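Local coordinates for protein 5-formaminoimidazole-4-carboxamide-1-(Beta)-D-ribofuranosyl 5'-monophosphate synthetase (Thermococcus kodakarensis, PDB 2PBZ) that binds ATP and probably acts as a magnesium- or manganese-dependent ligase that forms a carbon-nitrogen bond in purine (IMP) biosynthesis, at residues Leu93-Thr98 with Arg236-Leu241; Ala109-Val114 with Tyr228-Ala233; Val173-Ser178 with Leu184-Val189. All blocks are in the same frame, centred on the assembly; numbering follows the deposited sequence.

Interaction 1: Leu93-Thr98 with Arg236-Leu241; sequences LKWETT and RTMREL
Trp95 and Met238 form a Met-aromatic contact that joins the loop before helix 99-109 to the last turns of helix 224-241, and so a region assigned to the Rossmann-like families to one assigned to ATP-grasp. Met238, a selenomethionine, approaches over one face of the indole. Its CE lies 3.8 Å from the centroid of the Trp95 five-membered ring and 10° off the normal, a CH-pi contact. Met238 SE sits 4.4 Å from the centroid of the Trp95 six-membered ring. A chain bent at chi2 (-52°) and chi3 (-53°) lays the end of Met238 along the bicycle. Leu241 meets the far corner of the benzo ring, crossing the indole at about a right angle: its CG is 3.6 Å from Trp95 CH2, while its carbonyl O lies obliquely 3.5 Å from Trp95 CZ2. The one polar atom of the indole, NE1, hydrogen-bonds to Glu242 OE1 just past the helix segment, which, with the surrounding packing, probably limits how the buried ring can turn. Leu101 and Ala105 of helix 99-109 also touch Trp95. Thr97 N bonds to Lys94 O at 3.0 Å, and Thr98 is the N-cap of helix 99-109, its OG1 accepting from Leu101 N.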
loop_
_atom_site.group_PDB
_atom_site.type_symbol
_atom_site.label_atom_id
_atom_site.label_comp_id
_atom_site.label_asym_id
_atom_site.label_seq_id
_atom_site.Cartn_x
_atom_site.Cartn_y
_atom_site.Cartn_z
ATOM N N LEU A 93 -26.937 -4.426 10.900
ATOM C CA LEU A 93 -26.144 -3.279 11.293
ATOM C C LEU A 93 -25.900 -3.115 12.792
ATOM O O LEU A 93 -24.874 -2.564 13.191
ATOM C CB LEU A 93 -26.788 -2.004 10.752
ATOM C CG LEU A 93 -26.997 -1.956 9.236
ATOM C CD1 LEU A 93 -27.993 -0.863 8.895
ATOM C CD2 LEU A 93 -25.662 -1.743 8.538
ATOM N N LYS A 94 -26.817 -3.595 13.629
ATOM C CA LYS A 94 -26.660 -3.432 15.079
ATOM C C LYS A 94 -25.745 -4.463 15.734
ATOM O O LYS A 94 -25.292 -4.276 16.859
ATOM C CB LYS A 94 -28.032 -3.464 15.761
ATOM C CG LYS A 94 -28.801 -4.759 15.532
ATOM C CD LYS A 94 -30.020 -4.875 16.443
ATOM C CE LYS A 94 -30.766 -6.172 16.195
ATOM N NZ LYS A 94 -31.337 -6.251 14.825
ATOM N N TRP A 95 -25.472 -5.542 15.016
ATOM C CA TRP A 95 -24.647 -6.619 15.539
ATOM C C TRP A 95 -23.188 -6.312 15.818
ATOM O O TRP A 95 -22.502 -7.120 16.443
ATOM C CB TRP A 95 -24.749 -7.828 14.622
ATOM C CG TRP A 95 -26.044 -8.554 14.811
ATOM C CD1 TRP A 95 -27.272 -8.191 14.346
ATOM C CD2 TRP A 95 -26.236 -9.763 15.563
ATOM N NE1 TRP A 95 -28.218 -9.100 14.757
ATOM C CE2 TRP A 95 -27.614 -10.074 15.509
ATOM C CE3 TRP A 95 -25.374 -10.613 16.282
ATOM C CZ2 TRP A 95 -28.157 -11.201 16.147
ATOM C CZ3 TRP A 95 -25.914 -11.742 16.920
ATOM C CH2 TRP A 95 -27.297 -12.022 16.846
ATOM N N GLU A 96 -22.711 -5.153 15.369
ATOM C CA GLU A 96 -21.328 -4.781 15.610
ATOM C C GLU A 96 -21.310 -3.718 16.700
ATOM O O GLU A 96 -20.246 -3.286 17.155
ATOM C CB GLU A 96 -20.695 -4.226 14.332
ATOM C CG GLU A 96 -20.983 -2.756 14.102
ATOM C CD GLU A 96 -20.383 -2.219 12.815
ATOM O OE1 GLU A 96 -19.214 -2.549 12.495
ATOM O OE2 GLU A 96 -21.077 -1.443 12.125
ATOM N N THR A 97 -22.499 -3.323 17.139
ATOM C CA THR A 97 -22.640 -2.270 18.137
ATOM C C THR A 97 -22.375 -2.597 19.606
ATOM O O THR A 97 -22.004 -1.711 20.373
ATOM C CB THR A 97 -24.030 -1.631 18.028
ATOM O OG1 THR A 97 -24.278 -1.268 16.660
ATOM C CG2 THR A 97 -24.099 -0.373 18.884
ATOM N N THR A 98 -22.567 -3.851 20.005
ATOM C CA THR A 98 -22.331 -4.248 21.396
ATOM C C THR A 98 -21.529 -5.539 21.521
ATOM O O THR A 98 -21.479 -6.364 20.591
ATOM C CB THR A 98 -23.642 -4.499 22.162
ATOM O OG1 THR A 98 -24.269 -5.676 21.639
ATOM C CG2 THR A 98 -24.585 -3.315 22.027
ATOM N N ARG A 236 -23.277 -18.521 7.913
ATOM C CA ARG A 236 -24.227 -19.544 8.344
ATOM C C ARG A 236 -24.961 -19.156 9.605
ATOM O O ARG A 236 -26.182 -19.107 9.613
ATOM C CB ARG A 236 -23.528 -20.890 8.576
ATOM C CG ARG A 236 -22.568 -21.324 7.474
ATOM C CD ARG A 236 -23.229 -21.374 6.099
ATOM N NE ARG A 236 -23.930 -22.630 5.845
ATOM C CZ ARG A 236 -24.696 -22.855 4.781
ATOM N NH1 ARG A 236 -24.859 -21.905 3.874
ATOM N NH2 ARG A 236 -25.306 -24.021 4.621
ATOM N N THR A 237 -24.231 -18.859 10.672
ATOM C CA THR A 237 -24.892 -18.509 11.922
ATOM C C THR A 237 -25.666 -17.201 11.880
ATOM O O THR A 237 -26.634 -17.027 12.624
ATOM C CB THR A 237 -23.911 -18.446 13.125
ATOM O OG1 THR A 237 -23.794 -17.091 13.571
ATOM C CG2 THR A 237 -22.548 -19.001 12.758
HETATM N N MSE A 238 -25.251 -16.277 11.026
HETATM C CA MSE A 238 -25.951 -15.012 10.924
HETATM C C MSE A 238 -27.253 -15.222 10.188
HETATM O O MSE A 238 -28.218 -14.494 10.395
HETATM C CB MSE A 238 -25.095 -13.965 10.209
HETATM C CG MSE A 238 -23.994 -13.394 11.091
HETATM SE SE MSE A 238 -24.633 -12.728 12.807
HETATM C CE MSE A 238 -26.026 -11.525 12.217
ATOM N N ARG A 239 -27.275 -16.236 9.333
ATOM C CA ARG A 239 -28.471 -16.576 8.575
ATOM C C ARG A 239 -29.539 -17.097 9.565
ATOM O O ARG A 239 -30.736 -17.085 9.269
ATOM C CB ARG A 239 -28.129 -17.639 7.523
ATOM C CG ARG A 239 -29.116 -17.725 6.380
ATOM C CD ARG A 239 -28.796 -18.900 5.469
ATOM N NE ARG A 239 -27.512 -18.783 4.770
ATOM C CZ ARG A 239 -27.315 -18.074 3.658
ATOM N NH1 ARG A 239 -28.316 -17.399 3.110
ATOM N NH2 ARG A 239 -26.128 -18.077 3.061
ATOM N N GLU A 240 -29.081 -17.531 10.742
ATOM C CA GLU A 240 -29.944 -18.035 11.814
ATOM C C GLU A 240 -30.240 -16.931 12.808
ATOM O O GLU A 240 -31.382 -16.503 12.966
ATOM C CB GLU A 240 -29.252 -19.165 12.566
ATOM C CG GLU A 240 -29.163 -20.446 11.793
ATOM C CD GLU A 240 -30.530 -21.052 11.567
ATOM O OE1 GLU A 240 -31.222 -21.396 12.570
ATOM O OE2 GLU A 240 -30.915 -21.177 10.384
ATOM N N LEU A 241 -29.183 -16.486 13.476
ATOM C CA LEU A 241 -29.258 -15.444 14.488
ATOM C C LEU A 241 -30.013 -14.174 14.078
ATOM O O LEU A 241 -30.542 -13.455 14.934
ATOM C CB LEU A 241 -27.834 -15.086 14.926
ATOM C CG LEU A 241 -27.343 -15.596 16.286
ATOM C CD1 LEU A 241 -27.872 -17.000 16.567
ATOM C CD2 LEU A 241 -25.824 -15.561 16.309
#

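Interaction 2: Ala109-Val114 with Tyr228-Ala233; sequences AGIPRV and YDYGLA
Ala109, Ile111 and Pro112 make an apolar contact with Tyr230 and Ala233, in which the chain leaving helix 99-109 lies against the middle of helix 224-241. The backbones come close at one end, where Ala109 CA and Ala233 CA are 5.1 Å apart. There Ala233 CB stands 3.4 Å from Ala109 O, and the CB atoms of Ala109 and Ala233 are 4.1 Å apart. Gly110, at a positive phi of 78°, then closes the helix in a Schellman motif and turns the chain along Tyr230. Ile111, its CG1 anti to the carbonyl carbon (chi1 -56°), sets CG2 over one face of the phenol, 4.3 Å above the Tyr230 plane and toward the rim, with CG1 4.1 Å from Tyr230 CB. Pro112 crosses the ring at about a right angle, its CD 3.5 Å from Tyr230 CZ. Arg113 folds back so that NH1 bonds to Ile111 O at 2.8 Å, with that oxygen in the guanidinium plane. Backbone bonds tie Pro112 and Val114 to Ala262 of strand 261-266. Between the two segments themselves the contact is van der Waals fit, the polar end of Tyr230 being paired with Gln226 NE2, one turn earlier in its own helix.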
loop_
_atom_site.group_PDB
_atom_site.type_symbol
_atom_site.label_atom_id
_atom_site.label_comp_id
_atom_site.label_asym_id
_atom_site.label_seq_id
_atom_site.Cartn_x
_atom_site.Cartn_y
_atom_site.Cartn_z
ATOM N N ALA A 109 -20.279 -18.786 15.509
ATOM C CA ALA A 109 -19.578 -19.194 14.289
ATOM C C ALA A 109 -18.345 -20.035 14.602
ATOM O O ALA A 109 -17.701 -20.556 13.691
ATOM C CB ALA A 109 -19.178 -17.970 13.464
ATOM N N GLY A 110 -18.024 -20.161 15.889
ATOM C CA GLY A 110 -16.870 -20.948 16.291
ATOM C C GLY A 110 -15.550 -20.229 16.083
ATOM O O GLY A 110 -14.490 -20.843 16.132
ATOM N N ILE A 111 -15.615 -18.922 15.864
ATOM C CA ILE A 111 -14.416 -18.125 15.641
ATOM C C ILE A 111 -13.714 -17.799 16.959
ATOM O O ILE A 111 -14.342 -17.354 17.921
ATOM C CB ILE A 111 -14.773 -16.818 14.894
ATOM C CG1 ILE A 111 -15.490 -17.171 13.588
ATOM C CG2 ILE A 111 -13.508 -16.006 14.592
ATOM C CD1 ILE A 111 -16.088 -15.988 12.875
ATOM N N PRO A 112 -12.394 -18.033 17.017
ATOM C CA PRO A 112 -11.621 -17.756 18.230
ATOM C C PRO A 112 -11.627 -16.269 18.523
ATOM O O PRO A 112 -11.383 -15.471 17.630
ATOM C CB PRO A 112 -10.217 -18.253 17.875
ATOM C CG PRO A 112 -10.479 -19.324 16.821
ATOM C CD PRO A 112 -11.548 -18.656 15.982
ATOM N N ARG A 113 -11.908 -15.882 19.763
ATOM C CA ARG A 113 -11.896 -14.468 20.084
ATOM C C ARG A 113 -10.869 -14.155 21.174
ATOM O O ARG A 113 -10.413 -15.046 21.886
ATOM C CB ARG A 113 -13.303 -14.013 20.495
ATOM C CG ARG A 113 -13.701 -14.277 21.934
ATOM C CD ARG A 113 -15.224 -14.084 22.121
ATOM N NE ARG A 113 -15.916 -15.362 22.312
ATOM C CZ ARG A 113 -15.867 -16.379 21.448
ATOM N NH1 ARG A 113 -15.159 -16.266 20.323
ATOM N NH2 ARG A 113 -16.503 -17.522 21.716
ATOM N N VAL A 114 -10.462 -12.897 21.276
ATOM C CA VAL A 114 -9.513 -12.537 22.317
ATOM C C VAL A 114 -10.236 -12.779 23.625
ATOM O O VAL A 114 -11.425 -12.481 23.744
ATOM C CB VAL A 114 -9.114 -11.064 22.254
ATOM C CG1 VAL A 114 -8.327 -10.818 20.992
ATOM C CG2 VAL A 114 -10.354 -10.184 22.291
ATOM N N TYR A 228 -11.419 -17.715 5.171
ATOM C CA TYR A 228 -12.579 -18.029 4.363
ATOM C C TYR A 228 -13.507 -18.931 5.143
ATOM O O TYR A 228 -14.720 -18.736 5.125
ATOM C CB TYR A 228 -12.140 -18.731 3.089
ATOM C CG TYR A 228 -13.281 -19.174 2.224
ATOM C CD1 TYR A 228 -14.123 -18.243 1.612
ATOM C CD2 TYR A 228 -13.513 -20.524 2.005
ATOM C CE1 TYR A 228 -15.174 -18.650 0.789
ATOM C CE2 TYR A 228 -14.560 -20.945 1.184
ATOM C CZ TYR A 228 -15.382 -19.999 0.578
ATOM O OH TYR A 228 -16.379 -20.414 -0.260
ATOM N N ASP A 229 -12.923 -19.922 5.819
ATOM C CA ASP A 229 -13.678 -20.863 6.629
ATOM C C ASP A 229 -14.423 -20.120 7.721
ATOM O O ASP A 229 -15.605 -20.363 7.942
ATOM C CB ASP A 229 -12.750 -21.896 7.260
ATOM C CG ASP A 229 -12.095 -22.798 6.235
ATOM O OD1 ASP A 229 -12.746 -23.130 5.221
ATOM O OD2 ASP A 229 -10.924 -23.191 6.452
ATOM N N TYR A 230 -13.724 -19.226 8.411
ATOM C CA TYR A 230 -14.345 -18.446 9.470
ATOM C C TYR A 230 -15.471 -17.614 8.877
ATOM O O TYR A 230 -16.529 -17.474 9.481
ATOM C CB TYR A 230 -13.332 -17.507 10.122
ATOM C CG TYR A 230 -12.343 -18.181 11.033
ATOM C CD1 TYR A 230 -11.115 -17.587 11.304
ATOM C CD2 TYR A 230 -12.624 -19.416 11.623
ATOM C CE1 TYR A 230 -10.181 -18.211 12.135
ATOM C CE2 TYR A 230 -11.695 -20.044 12.459
ATOM C CZ TYR A 230 -10.479 -19.436 12.708
ATOM O OH TYR A 230 -9.555 -20.036 13.526
ATOM N N GLY A 231 -15.232 -17.067 7.688
ATOM C CA GLY A 231 -16.233 -16.250 7.019
ATOM C C GLY A 231 -17.488 -17.034 6.677
ATOM O O GLY A 231 -18.612 -16.579 6.930
ATOM N N LEU A 232 -17.292 -18.215 6.095
ATOM C CA LEU A 232 -18.399 -19.085 5.734
ATOM C C LEU A 232 -19.235 -19.379 6.958
ATOM O O LEU A 232 -20.462 -19.301 6.922
ATOM C CB LEU A 232 -17.875 -20.398 5.158
ATOM C CG LEU A 232 -17.730 -20.441 3.641
ATOM C CD1 LEU A 232 -17.265 -21.829 3.227
ATOM C CD2 LEU A 232 -19.073 -20.133 2.984
ATOM N N ALA A 233 -18.556 -19.712 8.049
ATOM C CA ALA A 233 -19.233 -20.034 9.288
ATOM C C ALA A 233 -20.014 -18.839 9.788
ATOM O O ALA A 233 -21.122 -18.978 10.293
ATOM C CB ALA A 233 -18.227 -20.470 10.331
#

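Interaction 3: Val173-Ser178 with Leu184-Val189; sequences VHFFYS and LELLGV
Phe175 and Phe176 face Leu186 and Glu185 across a beta hairpin whose strands, 170-178 and 183-194, run antiparallel at 155° between the two segments. Phe176 and Glu185 form a hydrogen-bonded pair: Phe176 N reaches Glu185 O at 2.9 Å, and Glu185 N returns to Phe176 O at 3.0 Å. The same Glu185 O also receives a CA-H...O contact from Phe175 CA at 3.2 Å. Farther on the register slips. Phe175 pairs with Leu186 and Val173 with Val189, so His174 alone stands opposite both Leu187 and Gly188, a beta bulge. His174 O accepts from Leu187 N at 3.0 Å, and His174 N gives an almost straight bond (179°) to Gly188 O. The hairpin lies inside a five-stranded antiparallel sheet, in the region assigned to the ATP-grasp families, between strands 211-216 and 249-255. One face carries Val173, Phe175, Leu184 and Leu186, packed against helix 224-241. With CG turned opposite its carbonyl carbon (chi1 -67°), Phe175 swings its ring across to the partner strand, where CE2 comes 3.5 Å from Leu186 CD2 and CD2 3.7 Å from Leu184 CD1. The Phe250 ring meets it nearly parallel. Replacing Phe175 with alanine is likely to open a gap beside Leu184 and Leu186 and to take from the Phe250 ring the nearly parallel ring it meets here. Leu186 CD1 also touches Val173 CG1 at 3.4 Å. Leu187 CD1 rests against Phe176 CB, and on the face of Phe176 the buried Glu185 carboxylate is gripped by salt bridges from Arg183 to OE2 and Arg293 to OE1.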
loop_
_atom_site.group_PDB
_atom_site.type_symbol
_atom_site.label_atom_id
_atom_site.label_comp_id
_atom_site.label_asym_id
_atom_site.label_seq_id
_atom_site.Cartn_x
_atom_site.Cartn_y
_atom_site.Cartn_z
ATOM N N VAL A 173 -10.227 -8.205 7.639
ATOM C CA VAL A 173 -10.650 -8.944 6.464
ATOM C C VAL A 173 -12.010 -8.510 5.969
ATOM O O VAL A 173 -12.977 -8.486 6.711
ATOM C CB VAL A 173 -10.675 -10.453 6.753
ATOM C CG1 VAL A 173 -10.764 -11.237 5.438
ATOM C CG2 VAL A 173 -9.427 -10.839 7.537
ATOM N N HIS A 174 -12.079 -8.186 4.694
ATOM C CA HIS A 174 -13.311 -7.731 4.082
ATOM C C HIS A 174 -13.993 -8.840 3.281
ATOM O O HIS A 174 -13.355 -9.521 2.470
ATOM C CB HIS A 174 -12.993 -6.536 3.180
ATOM C CG HIS A 174 -12.219 -5.460 3.875
ATOM N ND1 HIS A 174 -12.784 -4.633 4.824
ATOM C CD2 HIS A 174 -10.908 -5.121 3.814
ATOM C CE1 HIS A 174 -11.854 -3.836 5.319
ATOM N NE2 HIS A 174 -10.707 -4.112 4.726
ATOM N N PHE A 175 -15.292 -9.010 3.507
ATOM C CA PHE A 175 -16.073 -10.032 2.804
ATOM C C PHE A 175 -17.311 -9.452 2.153
ATOM O O PHE A 175 -17.792 -8.379 2.521
ATOM C CB PHE A 175 -16.568 -11.124 3.754
ATOM C CG PHE A 175 -15.493 -11.982 4.331
ATOM C CD1 PHE A 175 -15.064 -11.794 5.639
ATOM C CD2 PHE A 175 -14.952 -13.032 3.587
ATOM C CE1 PHE A 175 -14.119 -12.642 6.212
ATOM C CE2 PHE A 175 -14.003 -13.892 4.144
ATOM C CZ PHE A 175 -13.587 -13.697 5.460
ATOM N N PHE A 176 -17.840 -10.188 1.192
ATOM C CA PHE A 176 -19.059 -9.767 0.531
ATOM C C PHE A 176 -19.837 -11.014 0.191
ATOM O O PHE A 176 -19.489 -11.714 -0.751
ATOM C CB PHE A 176 -18.762 -8.991 -0.753
ATOM C CG PHE A 176 -19.985 -8.386 -1.391
ATOM C CD1 PHE A 176 -20.324 -7.053 -1.153
ATOM C CD2 PHE A 176 -20.802 -9.145 -2.226
ATOM C CE1 PHE A 176 -21.455 -6.482 -1.738
ATOM C CE2 PHE A 176 -21.943 -8.588 -2.823
ATOM C CZ PHE A 176 -22.268 -7.251 -2.576
ATOM N N TYR A 177 -20.867 -11.325 0.968
ATOM C CA TYR A 177 -21.656 -12.493 0.632
ATOM C C TYR A 177 -22.715 -12.015 -0.345
ATOM O O TYR A 177 -23.420 -11.066 -0.062
ATOM C CB TYR A 177 -22.338 -13.098 1.851
ATOM C CG TYR A 177 -23.249 -14.215 1.422
ATOM C CD1 TYR A 177 -22.725 -15.371 0.849
ATOM C CD2 TYR A 177 -24.637 -14.062 1.457
ATOM C CE1 TYR A 177 -23.552 -16.344 0.312
ATOM C CE2 TYR A 177 -25.477 -15.034 0.918
ATOM C CZ TYR A 177 -24.924 -16.171 0.346
ATOM O OH TYR A 177 -25.733 -17.126 -0.196
ATOM N N SER A 178 -22.844 -12.660 -1.493
ATOM C CA SER A 178 -23.828 -12.194 -2.447
ATOM C C SER A 178 -24.948 -13.173 -2.679
ATOM O O SER A 178 -24.704 -14.336 -2.992
ATOM C CB SER A 178 -23.162 -11.888 -3.779
ATOM O OG SER A 178 -22.833 -13.077 -4.444
ATOM N N LEU A 184 -19.609 -16.448 -1.119
ATOM C CA LEU A 184 -18.886 -15.594 -0.195
ATOM C C LEU A 184 -17.599 -15.165 -0.881
ATOM O O LEU A 184 -16.824 -16.009 -1.326
ATOM C CB LEU A 184 -18.539 -16.353 1.083
ATOM C CG LEU A 184 -17.574 -15.616 2.019
ATOM C CD1 LEU A 184 -18.232 -14.321 2.450
ATOM C CD2 LEU A 184 -17.215 -16.481 3.215
ATOM N N GLU A 185 -17.377 -13.855 -0.959
ATOM C CA GLU A 185 -16.179 -13.315 -1.596
ATOM C C GLU A 185 -15.244 -12.653 -0.582
ATOM O O GLU A 185 -15.663 -11.782 0.169
ATOM C CB GLU A 185 -16.579 -12.296 -2.673
ATOM C CG GLU A 185 -17.109 -12.889 -3.973
ATOM C CD GLU A 185 -17.874 -11.872 -4.810
ATOM O OE1 GLU A 185 -17.566 -10.679 -4.696
ATOM O OE2 GLU A 185 -18.771 -12.253 -5.588
ATOM N N LEU A 186 -13.989 -13.098 -0.563
ATOM C CA LEU A 186 -12.948 -12.549 0.316
ATOM C C LEU A 186 -12.296 -11.516 -0.605
ATOM O O LEU A 186 -11.524 -11.867 -1.494
ATOM C CB LEU A 186 -11.959 -13.661 0.709
ATOM C CG LEU A 186 -10.739 -13.503 1.636
ATOM C CD1 LEU A 186 -10.630 -12.095 2.146
ATOM C CD2 LEU A 186 -10.840 -14.500 2.784
ATOM N N LEU A 187 -12.620 -10.245 -0.390
ATOM C CA LEU A 187 -12.139 -9.184 -1.257
ATOM C C LEU A 187 -10.985 -8.294 -0.829
ATOM O O LEU A 187 -10.578 -7.419 -1.568
ATOM C CB LEU A 187 -13.330 -8.312 -1.669
ATOM C CG LEU A 187 -14.385 -9.123 -2.434
ATOM C CD1 LEU A 187 -15.586 -8.278 -2.704
ATOM C CD2 LEU A 187 -13.809 -9.630 -3.740
ATOM N N GLY A 188 -10.440 -8.505 0.349
ATOM C CA GLY A 188 -9.323 -7.681 0.741
ATOM C C GLY A 188 -8.936 -7.812 2.189
ATOM O O GLY A 188 -9.676 -8.360 3.006
ATOM N N VAL A 189 -7.745 -7.326 2.492
ATOM C CA VAL A 189 -7.249 -7.331 3.852
ATOM C C VAL A 189 -6.621 -5.967 4.070
ATOM O O VAL A 189 -5.714 -5.543 3.363
ATOM C CB VAL A 189 -6.193 -8.419 4.119
ATOM C CG1 VAL A 189 -5.813 -8.387 5.591
ATOM C CG2 VAL A 189 -6.733 -9.790 3.730
#

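Helix 224-241 ties the three contacts together. Interactions 1 and 2 use successive parts of it, with centres 13 Å apart, and meet where Thr237 CG2 packs 3.3 Å from Ala109 CA. Its other side lies on the sheet: Leu184 CD2 of interaction 3 comes 3.4 Å from Leu232 N of interaction 2. Along the chain, interaction 3 is nested within the loop closed by interaction 2, and that within the loop closed by interaction 1. Interaction 3 lies nearest the nucleotide, its His174 side chain about 10 Å from a bound ATP and about 4 Å from that of the ATP-binding Tyr172; Pro112 and Trp95 side chains are each about 13 Å from ATP.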